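PDB 4QKU: hydrolase from Burkholderia cenocepacia, which probably hydrolyses fumarylacetoacetate to fumarate and acetoacetate, the last step of phenylalanine and tyrosine breakdown. Local coordinates for residues B[255-260]-B[405-410]; B[387-390]-B[395-398]; B[73-78]-B[117-122]; B[68-73]-B[106-111]. All blocks are in the same frame, centred on the assembly; numbering follows the deposited sequence.

Overall arrangement
Contacts 1 and 2 belong to the C-terminal hydrolase region, contacts 3 and 4 to the N-terminal region on the other side of the chain's centre; contacts 1 and 3 have centres about 46 Å apart. Contacts 1 and 4 are buried, whereas 2 and 3 are partly open to solvent. Contact 1 joins the strand end bearing the metal site to a loop, and contact 2 is nested within its span; the two touch where T405 O lies 3.6 Å from T389 CG2. Contacts 3 and 4 share A73, and T77 N approaches Q107 OE1 at 2.9 Å. All four interfaces are apolar, but only contact 1 has a bound metal and anion beside it.

Contact 1 (B[255-260]-B[405-410]); sequences NDWSAR and TFIEDG. With NA (sodium ion), chain H; SO4 (sulfate ion), chain J.
R260 and F406 have the closest CA atoms of the two segments, 9.4 Å apart, so side chains alone bridge 255-260 and the irregular loop 405-410. An inverse gamma turn centred on D256 precedes the strand end, with a weak bond from W257 N to N255 O. I407 CD1 meets the indole of W257 at its edge, near the ring plane, 4.0 Å from CZ3. N255 ND2 sits 3.1 Å above one face of that ring, offset toward the rim, while W257 NE1 is hydrogen-bonded to T281. The chain of R260 bends at chi2 (-56°), and its CG lies 3.9 Å from F406 CE1, obliquely to the ring. Arginine suits this place because its stem is apolar and its end charged: NH1 donates to sulfate O3 at the guanidinium edge (2.8 Å), NE pairs with D220 and NH2 with E222. D256 OD1 (2.4 Å) and W257 O (2.5 Å) bind the sodium ion, completed by K276, A279 and T280. Carbon faces the loop; polar atoms go to the ions and neighbouring side chains. The sulfate, also held by H156, Q263 and K276, may mark part of the substrate pocket, which R260 connects to this apolar contact.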
loop_
_atom_site.group_PDB
_atom_site.type_symbol
_atom_site.label_atom_id
_atom_site.label_comp_id
_atom_site.label_asym_id
_atom_site.label_seq_id
_atom_site.Cartn_x
_atom_site.Cartn_y
_atom_site.Cartn_z
ATOM N N ASN B 255 -4.202 -15.539 4.423
ATOM C CA ASN B 255 -5.610 -15.545 4.624
ATOM C C ASN B 255 -6.091 -14.135 4.434
ATOM O O ASN B 255 -5.852 -13.269 5.269
ATOM C CB ASN B 255 -5.967 -16.043 6.022
ATOM C CG ASN B 255 -7.464 -16.237 6.200
ATOM O OD1 ASN B 255 -8.269 -15.845 5.338
ATOM N ND2 ASN B 255 -7.850 -16.846 7.315
ATOM N N ASP B 256 -6.780 -13.909 3.319
ATOM C CA ASP B 256 -7.304 -12.594 3.028
ATOM C C ASP B 256 -8.710 -12.512 3.558
ATOM O O ASP B 256 -9.679 -12.626 2.798
ATOM C CB ASP B 256 -7.289 -12.263 1.548
ATOM C CG ASP B 256 -7.790 -10.838 1.274
ATOM O OD1 ASP B 256 -7.761 -10.003 2.209
ATOM O OD2 ASP B 256 -8.248 -10.558 0.154
ATOM N N TRP B 257 -8.813 -12.301 4.864
ATOM C CA TRP B 257 -10.110 -12.221 5.506
ATOM C C TRP B 257 -10.983 -11.239 4.772
ATOM O O TRP B 257 -10.531 -10.137 4.442
ATOM C CB TRP B 257 -9.978 -11.756 6.946
ATOM C CG TRP B 257 -9.028 -12.535 7.819
ATOM C CD1 TRP B 257 -7.718 -12.214 8.111
ATOM C CD2 TRP B 257 -9.315 -13.719 8.530
ATOM N NE1 TRP B 257 -7.196 -13.139 8.950
ATOM C CE2 TRP B 257 -8.161 -14.064 9.246
ATOM C CE3 TRP B 257 -10.459 -14.510 8.671
ATOM C CZ2 TRP B 257 -8.109 -15.169 10.070
ATOM C CZ3 TRP B 257 -10.411 -15.602 9.508
ATOM C CH2 TRP B 257 -9.238 -15.931 10.186
ATOM N N SER B 258 -12.231 -11.627 4.537
ATOM C CA SER B 258 -13.168 -10.845 3.730
ATOM C C SER B 258 -14.535 -10.736 4.404
ATOM O O SER B 258 -15.052 -11.733 4.912
ATOM C CB SER B 258 -13.346 -11.534 2.399
ATOM O OG SER B 258 -12.103 -11.730 1.754
ATOM N N ALA B 259 -15.108 -9.537 4.445
ATOM C CA ALA B 259 -16.478 -9.365 4.910
ATOM C C ALA B 259 -17.404 -9.249 3.707
ATOM O O ALA B 259 -17.471 -8.193 3.083
ATOM C CB ALA B 259 -16.584 -8.136 5.785
ATOM N N ARG B 260 -18.119 -10.321 3.386
ATOM C CA ARG B 260 -18.816 -10.411 2.094
ATOM C C ARG B 260 -19.996 -9.494 1.959
ATOM O O ARG B 260 -20.272 -9.013 0.850
ATOM C CB ARG B 260 -19.305 -11.824 1.810
ATOM C CG ARG B 260 -18.237 -12.888 1.920
ATOM C CD ARG B 260 -17.077 -12.575 1.030
ATOM N NE ARG B 260 -16.212 -13.720 0.773
ATOM C CZ ARG B 260 -15.184 -13.670 -0.063
ATOM N NH1 ARG B 260 -14.911 -12.538 -0.678
ATOM N NH2 ARG B 260 -14.428 -14.737 -0.283
ATOM N N THR B 405 -22.322 -21.571 7.962
ATOM C CA THR B 405 -22.269 -20.885 6.668
ATOM C C THR B 405 -21.026 -19.991 6.685
ATOM O O THR B 405 -20.007 -20.358 6.129
ATOM C CB THR B 405 -23.536 -20.059 6.373
ATOM O OG1 THR B 405 -23.813 -19.205 7.484
ATOM C CG2 THR B 405 -24.724 -20.979 6.149
ATOM N N PHE B 406 -21.102 -18.840 7.338
ATOM C CA PHE B 406 -19.925 -17.990 7.488
ATOM C C PHE B 406 -19.333 -18.099 8.881
ATOM O O PHE B 406 -19.909 -18.750 9.747
ATOM C CB PHE B 406 -20.266 -16.557 7.093
ATOM C CG PHE B 406 -20.528 -16.411 5.635
ATOM C CD1 PHE B 406 -19.483 -16.240 4.746
ATOM C CD2 PHE B 406 -21.824 -16.497 5.147
ATOM C CE1 PHE B 406 -19.710 -16.130 3.391
ATOM C CE2 PHE B 406 -22.063 -16.392 3.791
ATOM C CZ PHE B 406 -21.002 -16.209 2.909
ATOM N N ILE B 407 -18.191 -17.461 9.109
ATOM C CA ILE B 407 -17.464 -17.628 10.364
ATOM C C ILE B 407 -18.192 -16.967 11.535
ATOM O O ILE B 407 -18.733 -15.852 11.424
ATOM C CB ILE B 407 -16.050 -17.030 10.289
ATOM C CG1 ILE B 407 -15.251 -17.650 9.147
ATOM C CG2 ILE B 407 -15.286 -17.271 11.562
ATOM C CD1 ILE B 407 -14.122 -16.741 8.693
ATOM N N GLU B 408 -18.146 -17.657 12.672
ATOM C CA GLU B 408 -18.782 -17.213 13.881
ATOM C C GLU B 408 -17.738 -16.823 14.931
ATOM O O GLU B 408 -16.623 -17.366 14.971
ATOM C CB GLU B 408 -19.701 -18.319 14.378
ATOM C CG GLU B 408 -20.920 -18.460 13.482
ATOM C CD GLU B 408 -21.881 -19.554 13.920
ATOM O OE1 GLU B 408 -21.836 -19.972 15.092
ATOM O OE2 GLU B 408 -22.718 -19.981 13.093
ATOM N N ASP B 409 -18.140 -15.908 15.806
ATOM C CA ASP B 409 -17.292 -15.416 16.862
ATOM C C ASP B 409 -16.696 -16.599 17.633
ATOM O O ASP B 409 -17.389 -17.578 17.947
ATOM C CB ASP B 409 -18.087 -14.473 17.808
ATOM C CG ASP B 409 -18.432 -13.115 17.158
ATOM O OD1 ASP B 409 -18.043 -12.862 15.983
ATOM O OD2 ASP B 409 -19.104 -12.290 17.828
ATOM N N GLY B 410 -15.396 -16.525 17.920
ATOM C CA GLY B 410 -14.724 -17.617 18.609
ATOM C C GLY B 410 -14.098 -18.643 17.671
ATOM O O GLY B 410 -13.147 -19.308 18.067
HETATM NA NA NA H . -8.294 -9.143 4.371
HETATM S S SO4 J . -13.159 -12.156 -4.185
HETATM O O1 SO4 J . -12.594 -11.107 -5.063
HETATM O O2 SO4 J . -12.238 -13.308 -4.173
HETATM O O3 SO4 J . -13.323 -11.673 -2.793
HETATM O O4 SO4 J . -14.486 -12.523 -4.731
#

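Contact 2 (B[387-390]-B[395-398]); sequences ELTW and PVAL
OG1 of T389 lies between the backbone N and the carbonyl carbon (chi1 78°) and CG1 of V396 anti to the backbone N (chi1 173°), which in both residues leaves CG2 anti to the carbonyl carbon; the two CG2 methyls meet at 3.8 Å. The contact closes a short helix-to-strand connection: T389 is the first residue to leave helix 385-388, which ends in a Schellman motif. W390, at positive phi, is the C-prime residue, and its N bonds to E387 O at 3.1 Å. The backbones are nearest at T389 and P395, whose CA atoms are 5.2 Å apart. The two methyl-bearing side chains cross at about a right angle. A second, looser touch comes from the last helical turn, where L388 CB stands 4.4 Å from V396 CG2. Beta-branched valine fits strand 396-397, and its CG2 methyl serves this partly buried interface; I337 of strand 335-341 touches both L388 and V396. On the same helix E387 turns to the active-site region, hydrogen-bonded to H156, the predicted proton acceptor. Threonine suits the helix end because it combines a methyl for V396 with a hydroxyl for the backbone: T389 OG1 is hydrogen-bonded to both L385 O and G392 N.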
loop_
_atom_site.group_PDB
_atom_site.type_symbol
_atom_site.label_atom_id
_atom_site.label_comp_id
_atom_site.label_asym_id
_atom_site.label_seq_id
_atom_site.Cartn_x
_atom_site.Cartn_y
_atom_site.Cartn_z
ATOM N N GLU B 387 -17.739 -19.679 -1.404
ATOM C CA GLU B 387 -17.804 -20.724 -2.432
ATOM C C GLU B 387 -18.289 -22.076 -1.865
ATOM O O GLU B 387 -19.212 -22.674 -2.402
ATOM C CB GLU B 387 -16.456 -20.905 -3.113
ATOM C CG GLU B 387 -16.020 -19.747 -4.003
ATOM C CD GLU B 387 -14.540 -19.803 -4.331
ATOM O OE1 GLU B 387 -14.167 -20.384 -5.373
ATOM O OE2 GLU B 387 -13.727 -19.321 -3.512
ATOM N N LEU B 388 -17.703 -22.521 -0.760
ATOM C CA LEU B 388 -18.026 -23.824 -0.172
ATOM C C LEU B 388 -19.484 -23.981 0.204
ATOM O O LEU B 388 -20.037 -25.034 0.018
ATOM C CB LEU B 388 -17.206 -24.077 1.094
ATOM C CG LEU B 388 -15.718 -24.265 0.863
ATOM C CD1 LEU B 388 -14.945 -24.005 2.145
ATOM C CD2 LEU B 388 -15.436 -25.664 0.325
ATOM N N THR B 389 -20.102 -22.919 0.713
ATOM C CA THR B 389 -21.499 -22.975 1.120
ATOM C C THR B 389 -22.424 -22.312 0.108
ATOM O O THR B 389 -23.617 -22.168 0.361
ATOM C CB THR B 389 -21.705 -22.297 2.470
ATOM O OG1 THR B 389 -21.731 -20.883 2.289
ATOM C CG2 THR B 389 -20.579 -22.648 3.413
ATOM N N TRP B 390 -21.877 -21.921 -1.038
ATOM C CA TRP B 390 -22.600 -21.151 -2.042
ATOM C C TRP B 390 -23.425 -20.022 -1.433
ATOM O O TRP B 390 -24.654 -19.999 -1.498
ATOM C CB TRP B 390 -23.458 -22.047 -2.925
ATOM C CG TRP B 390 -23.472 -21.437 -4.298
ATOM C CD1 TRP B 390 -24.505 -20.778 -4.932
ATOM C CD2 TRP B 390 -22.341 -21.333 -5.164
ATOM N NE1 TRP B 390 -24.079 -20.319 -6.169
ATOM C CE2 TRP B 390 -22.754 -20.641 -6.325
ATOM C CE3 TRP B 390 -21.011 -21.747 -5.059
ATOM C CZ2 TRP B 390 -21.887 -20.383 -7.388
ATOM C CZ3 TRP B 390 -20.143 -21.496 -6.114
ATOM C CH2 TRP B 390 -20.585 -20.811 -7.260
ATOM N N PRO B 395 -24.912 -25.252 4.033
ATOM C CA PRO B 395 -23.982 -25.151 5.164
ATOM C C PRO B 395 -23.009 -26.339 5.282
ATOM O O PRO B 395 -23.300 -27.424 4.815
ATOM C CB PRO B 395 -24.903 -25.101 6.386
ATOM C CG PRO B 395 -26.252 -24.733 5.859
ATOM C CD PRO B 395 -26.321 -25.241 4.457
ATOM N N VAL B 396 -21.850 -26.093 5.877
ATOM C CA VAL B 396 -20.816 -27.097 6.080
ATOM C C VAL B 396 -21.029 -27.765 7.434
ATOM O O VAL B 396 -21.112 -27.070 8.451
ATOM C CB VAL B 396 -19.409 -26.438 6.082
ATOM C CG1 VAL B 396 -18.332 -27.427 6.467
ATOM C CG2 VAL B 396 -19.074 -25.877 4.708
ATOM N N ALA B 397 -21.110 -29.095 7.444
ATOM C CA ALA B 397 -21.188 -29.870 8.684
ATOM C C ALA B 397 -19.834 -29.880 9.367
ATOM O O ALA B 397 -18.817 -30.029 8.712
ATOM C CB ALA B 397 -21.624 -31.295 8.381
ATOM N N LEU B 398 -19.808 -29.682 10.675
ATOM C CA LEU B 398 -18.547 -29.709 11.418
ATOM C C LEU B 398 -18.284 -31.050 12.130
ATOM O O LEU B 398 -19.171 -31.670 12.734
ATOM C CB LEU B 398 -18.533 -28.603 12.463
ATOM C CG LEU B 398 -18.819 -27.175 12.011
ATOM C CD1 LEU B 398 -18.737 -26.223 13.198
ATOM C CD2 LEU B 398 -17.849 -26.749 10.913
#

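Contact 3 (B[73-78]-B[117-122]); sequences AGLVTL and ATLRDD
L75 reaches from the loop 73-78 to the short, weakly bonded helix 117-120, and the route of its side chain explains the contact. CB leaves the backbone toward the helix, and CG stands anti to the carbonyl carbon and beside the backbone N (chi1 -69°); neither atom closely approaches 117-122. The two methyls then divide the work. CD2 meets CG2 of T118 at 3.8 Å, the two side chains running past each other in opposite directions. CD1 comes 4.2 Å from CB of L119, against the root of a side chain that also touches L70, L111 and V129. Leucine suits a place where one branched tip must serve two neighbours. Threonine suits the exposed margin, since its methyl faces L75 while OG1 is hydrogen-bonded to D116. G74, at positive phi, ends helix 67-72 in a Schellman motif and turns the chain toward L75. Farther along, R120 forms a side-on salt bridge with D121, NE to OD1 (2.8 Å) and NH2 to OD2 (3.2 Å), nearly straight at 171° and 174°; the oxygens are met from above the carboxylate plane. D122 is the N-cap of helix 123-129, OD1 accepting from L125 N. Far from the annotated sites, the loop that follows a Schellman-capped helix here packs on a short, weakly bonded helix within the helical part of the fumarylacetoacetase N-terminal region.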
loop_
_atom_site.group_PDB
_atom_site.type_symbol
_atom_site.label_atom_id
_atom_site.label_comp_id
_atom_site.label_asym_id
_atom_site.label_seq_id
_atom_site.Cartn_x
_atom_site.Cartn_y
_atom_site.Cartn_z
ATOM N N ALA B 73 29.158 -16.332 16.975
ATOM C CA ALA B 73 30.017 -17.515 17.169
ATOM C C ALA B 73 30.885 -17.884 15.962
ATOM O O ALA B 73 31.647 -18.835 16.027
ATOM C CB ALA B 73 29.173 -18.710 17.564
ATOM N N GLY B 74 30.786 -17.135 14.877
ATOM C CA GLY B 74 31.606 -17.383 13.694
ATOM C C GLY B 74 31.152 -18.537 12.823
ATOM O O GLY B 74 31.841 -18.906 11.891
ATOM N N LEU B 75 29.970 -19.082 13.098
ATOM C CA LEU B 75 29.501 -20.265 12.402
ATOM C C LEU B 75 28.605 -19.966 11.197
ATOM O O LEU B 75 28.158 -20.881 10.522
ATOM C CB LEU B 75 28.795 -21.204 13.387
ATOM C CG LEU B 75 29.678 -21.899 14.435
ATOM C CD1 LEU B 75 28.814 -22.811 15.284
ATOM C CD2 LEU B 75 30.805 -22.700 13.804
ATOM N N VAL B 76 28.348 -18.701 10.922
ATOM C CA VAL B 76 27.722 -18.324 9.661
ATOM C C VAL B 76 28.246 -16.951 9.310
ATOM O O VAL B 76 28.355 -16.086 10.174
ATOM C CB VAL B 76 26.174 -18.334 9.727
ATOM C CG1 VAL B 76 25.654 -17.223 10.626
ATOM C CG2 VAL B 76 25.568 -18.197 8.343
ATOM N N THR B 77 28.617 -16.760 8.055
ATOM C CA THR B 77 29.218 -15.508 7.655
ATOM C C THR B 77 28.474 -14.931 6.465
ATOM O O THR B 77 27.958 -15.661 5.641
ATOM C CB THR B 77 30.732 -15.648 7.353
ATOM O OG1 THR B 77 30.947 -16.774 6.505
ATOM C CG2 THR B 77 31.540 -15.849 8.648
ATOM N N LEU B 78 28.426 -13.604 6.413
ATOM C CA LEU B 78 27.730 -12.867 5.385
ATOM C C LEU B 78 28.708 -11.892 4.734
ATOM O O LEU B 78 29.817 -11.712 5.231
ATOM C CB LEU B 78 26.579 -12.110 6.024
ATOM C CG LEU B 78 25.336 -12.977 6.179
ATOM C CD1 LEU B 78 24.423 -12.484 7.294
ATOM C CD2 LEU B 78 24.604 -13.007 4.856
ATOM N N ALA B 117 30.087 -32.382 13.159
ATOM C CA ALA B 117 30.204 -32.367 14.609
ATOM C C ALA B 117 30.382 -30.956 15.217
ATOM O O ALA B 117 30.197 -30.789 16.411
ATOM C CB ALA B 117 31.364 -33.242 15.032
ATOM N N THR B 118 30.730 -29.969 14.395
ATOM C CA THR B 118 31.153 -28.653 14.861
ATOM C C THR B 118 30.215 -28.035 15.890
ATOM O O THR B 118 30.636 -27.706 16.996
ATOM C CB THR B 118 31.332 -27.686 13.669
ATOM O OG1 THR B 118 32.241 -28.265 12.711
ATOM C CG2 THR B 118 31.874 -26.343 14.130
ATOM N N LEU B 119 28.946 -27.865 15.537
ATOM C CA LEU B 119 27.961 -27.351 16.481
ATOM C C LEU B 119 27.257 -28.464 17.257
ATOM O O LEU B 119 26.924 -28.304 18.423
ATOM C CB LEU B 119 26.927 -26.499 15.761
ATOM C CG LEU B 119 25.786 -25.969 16.639
ATOM C CD1 LEU B 119 26.313 -25.151 17.809
ATOM C CD2 LEU B 119 24.810 -25.155 15.790
ATOM N N ARG B 120 27.044 -29.600 16.619
ATOM C CA ARG B 120 26.321 -30.711 17.252
ATOM C C ARG B 120 26.924 -31.161 18.579
ATOM O O ARG B 120 26.215 -31.357 19.552
ATOM C CB ARG B 120 26.288 -31.875 16.279
ATOM C CG ARG B 120 25.668 -33.135 16.805
ATOM C CD ARG B 120 26.048 -34.320 15.943
ATOM N NE ARG B 120 27.448 -34.715 16.138
ATOM C CZ ARG B 120 28.190 -35.393 15.252
ATOM N NH1 ARG B 120 27.700 -35.764 14.059
ATOM N NH2 ARG B 120 29.434 -35.711 15.558
ATOM N N ASP B 121 28.238 -31.284 18.620
ATOM C CA ASP B 121 28.925 -31.776 19.815
ATOM C C ASP B 121 29.367 -30.676 20.786
ATOM O O ASP B 121 30.022 -30.961 21.786
ATOM C CB ASP B 121 30.118 -32.619 19.393
ATOM C CG ASP B 121 29.708 -33.906 18.733
ATOM O OD1 ASP B 121 28.495 -34.180 18.665
ATOM O OD2 ASP B 121 30.604 -34.671 18.308
ATOM N N ASP B 122 29.001 -29.426 20.491
ATOM C CA ASP B 122 29.278 -28.279 21.371
ATOM C C ASP B 122 27.993 -27.906 22.153
ATOM O O ASP B 122 27.277 -26.975 21.811
ATOM C CB ASP B 122 29.798 -27.112 20.531
ATOM C CG ASP B 122 30.348 -25.960 21.372
ATOM O OD1 ASP B 122 29.997 -25.853 22.567
ATOM O OD2 ASP B 122 31.103 -25.131 20.817
#

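Contact 4 (B[68-73]-B[106-111]); sequences AALARA and VQLSAL
Flat groups take no part where L70 meets L108 and L111; the guanidinium of R72, on the same helix as L70, instead has A68 O over the centre of one face, 4.0 Å above the plane. The contact itself is a small leucine cluster between two helices whose nearest CA atoms, those of L70 and L108, are 9.7 Å apart. L70 carries CG roughly anti to its backbone N (chi1 -151°), which sends both methyls across the gap. CD2 lies only 3.5 Å from CD2 of L108, a tight approach in which the side chains cross at a slant. CD1 meets CD2 of L111 tip to tip at 4.1 Å, and that same methyl of L111 is also 4.2 Å from L70 CD2. Leucine fits all three buried places, because its forked end lets L70 reach both L108 and L111 across the distance between the helices. L108 and L111 are three residues apart, about one helical turn, and so lie on one side of helix 98-111. V129 of helix 123-129 also packs on L70. Helix 67-72, which directly follows strand 63-66 of the five-stranded antiparallel sheet, is thus packed against helix 98-111, with helices 117-120 and 123-129 alongside.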
loop_
_atom_site.group_PDB
_atom_site.type_symbol
_atom_site.label_atom_id
_atom_site.label_comp_id
_atom_site.label_asym_id
_atom_site.label_seq_id
_atom_site.Cartn_x
_atom_site.Cartn_y
_atom_site.Cartn_z
ATOM N N ALA B 68 21.738 -14.376 14.437
ATOM C CA ALA B 68 22.654 -13.405 15.043
ATOM C C ALA B 68 23.658 -14.091 15.936
ATOM O O ALA B 68 24.860 -13.881 15.791
ATOM C CB ALA B 68 21.890 -12.359 15.851
ATOM N N ALA B 69 23.142 -14.953 16.815
ATOM C CA ALA B 69 23.974 -15.744 17.734
ATOM C C ALA B 69 24.942 -16.648 16.995
ATOM O O ALA B 69 26.092 -16.815 17.404
ATOM C CB ALA B 69 23.112 -16.583 18.662
ATOM N N LEU B 70 24.472 -17.231 15.907
ATOM C CA LEU B 70 25.317 -18.102 15.095
ATOM C C LEU B 70 26.441 -17.282 14.459
ATOM O O LEU B 70 27.590 -17.742 14.387
ATOM C CB LEU B 70 24.472 -18.822 14.039
ATOM C CG LEU B 70 24.932 -20.188 13.563
ATOM C CD1 LEU B 70 24.969 -21.204 14.700
ATOM C CD2 LEU B 70 24.017 -20.668 12.439
ATOM N N ALA B 71 26.116 -16.052 14.040
ATOM C CA ALA B 71 27.107 -15.161 13.426
ATOM C C ALA B 71 28.158 -14.705 14.448
ATOM O O ALA B 71 29.356 -14.744 14.163
ATOM C CB ALA B 71 26.440 -13.972 12.784
ATOM N N ARG B 72 27.711 -14.344 15.650
ATOM C CA ARG B 72 28.635 -13.958 16.716
ATOM C C ARG B 72 29.624 -15.081 17.027
ATOM O O ARG B 72 30.790 -14.808 17.289
ATOM C CB ARG B 72 27.888 -13.529 17.977
ATOM C CG ARG B 72 27.449 -12.082 17.928
ATOM C CD ARG B 72 26.939 -11.596 19.275
ATOM N NE ARG B 72 25.664 -12.238 19.587
ATOM C CZ ARG B 72 24.469 -11.812 19.146
ATOM N NH1 ARG B 72 23.367 -12.479 19.473
ATOM N NH2 ARG B 72 24.348 -10.714 18.382
ATOM N N ALA B 73 29.158 -16.332 16.975
ATOM C CA ALA B 73 30.017 -17.515 17.169
ATOM C C ALA B 73 30.885 -17.884 15.962
ATOM O O ALA B 73 31.647 -18.835 16.027
ATOM C CB ALA B 73 29.173 -18.710 17.564
ATOM N N VAL B 106 23.431 -22.593 2.318
ATOM C CA VAL B 106 24.474 -23.603 2.184
ATOM C C VAL B 106 25.238 -23.802 3.494
ATOM O O VAL B 106 25.584 -24.933 3.846
ATOM C CB VAL B 106 25.493 -23.247 1.057
ATOM C CG1 VAL B 106 26.781 -24.068 1.171
ATOM C CG2 VAL B 106 24.874 -23.456 -0.320
ATOM N N GLN B 107 25.514 -22.725 4.209
ATOM C CA GLN B 107 26.241 -22.852 5.461
ATOM C C GLN B 107 25.396 -23.575 6.514
ATOM O O GLN B 107 25.902 -24.414 7.280
ATOM C CB GLN B 107 26.687 -21.492 5.957
ATOM C CG GLN B 107 27.754 -20.865 5.080
ATOM C CD GLN B 107 28.010 -19.421 5.462
ATOM O OE1 GLN B 107 28.693 -19.147 6.452
ATOM N NE2 GLN B 107 27.466 -18.486 4.678
ATOM N N LEU B 108 24.108 -23.250 6.538
ATOM C CA LEU B 108 23.207 -23.838 7.503
ATOM C C LEU B 108 23.015 -25.309 7.210
ATOM O O LEU B 108 23.162 -26.143 8.100
ATOM C CB LEU B 108 21.866 -23.124 7.514
ATOM C CG LEU B 108 21.882 -21.685 8.021
ATOM C CD1 LEU B 108 20.475 -21.134 7.989
ATOM C CD2 LEU B 108 22.476 -21.564 9.414
ATOM N N SER B 109 22.717 -25.636 5.964
ATOM C CA SER B 109 22.587 -27.041 5.577
ATOM C C SER B 109 23.817 -27.883 5.966
ATOM O O SER B 109 23.679 -29.008 6.417
ATOM C CB SER B 109 22.336 -27.180 4.091
ATOM O OG SER B 109 22.021 -28.518 3.789
ATOM N N ALA B 110 25.006 -27.322 5.794
ATOM C CA ALA B 110 26.247 -28.039 6.087
ATOM C C ALA B 110 26.414 -28.211 7.574
ATOM O O ALA B 110 26.676 -29.277 8.060
ATOM C CB ALA B 110 27.441 -27.303 5.495
ATOM N N LEU B 111 26.196 -27.145 8.302
ATOM C CA LEU B 111 26.365 -27.156 9.757
ATOM C C LEU B 111 25.406 -28.095 10.497
ATOM O O LEU B 111 25.787 -28.713 11.495
ATOM C CB LEU B 111 26.203 -25.732 10.293
ATOM C CG LEU B 111 26.679 -25.546 11.735
ATOM C CD1 LEU B 111 28.189 -25.789 11.833
ATOM C CD2 LEU B 111 26.296 -24.173 12.257
#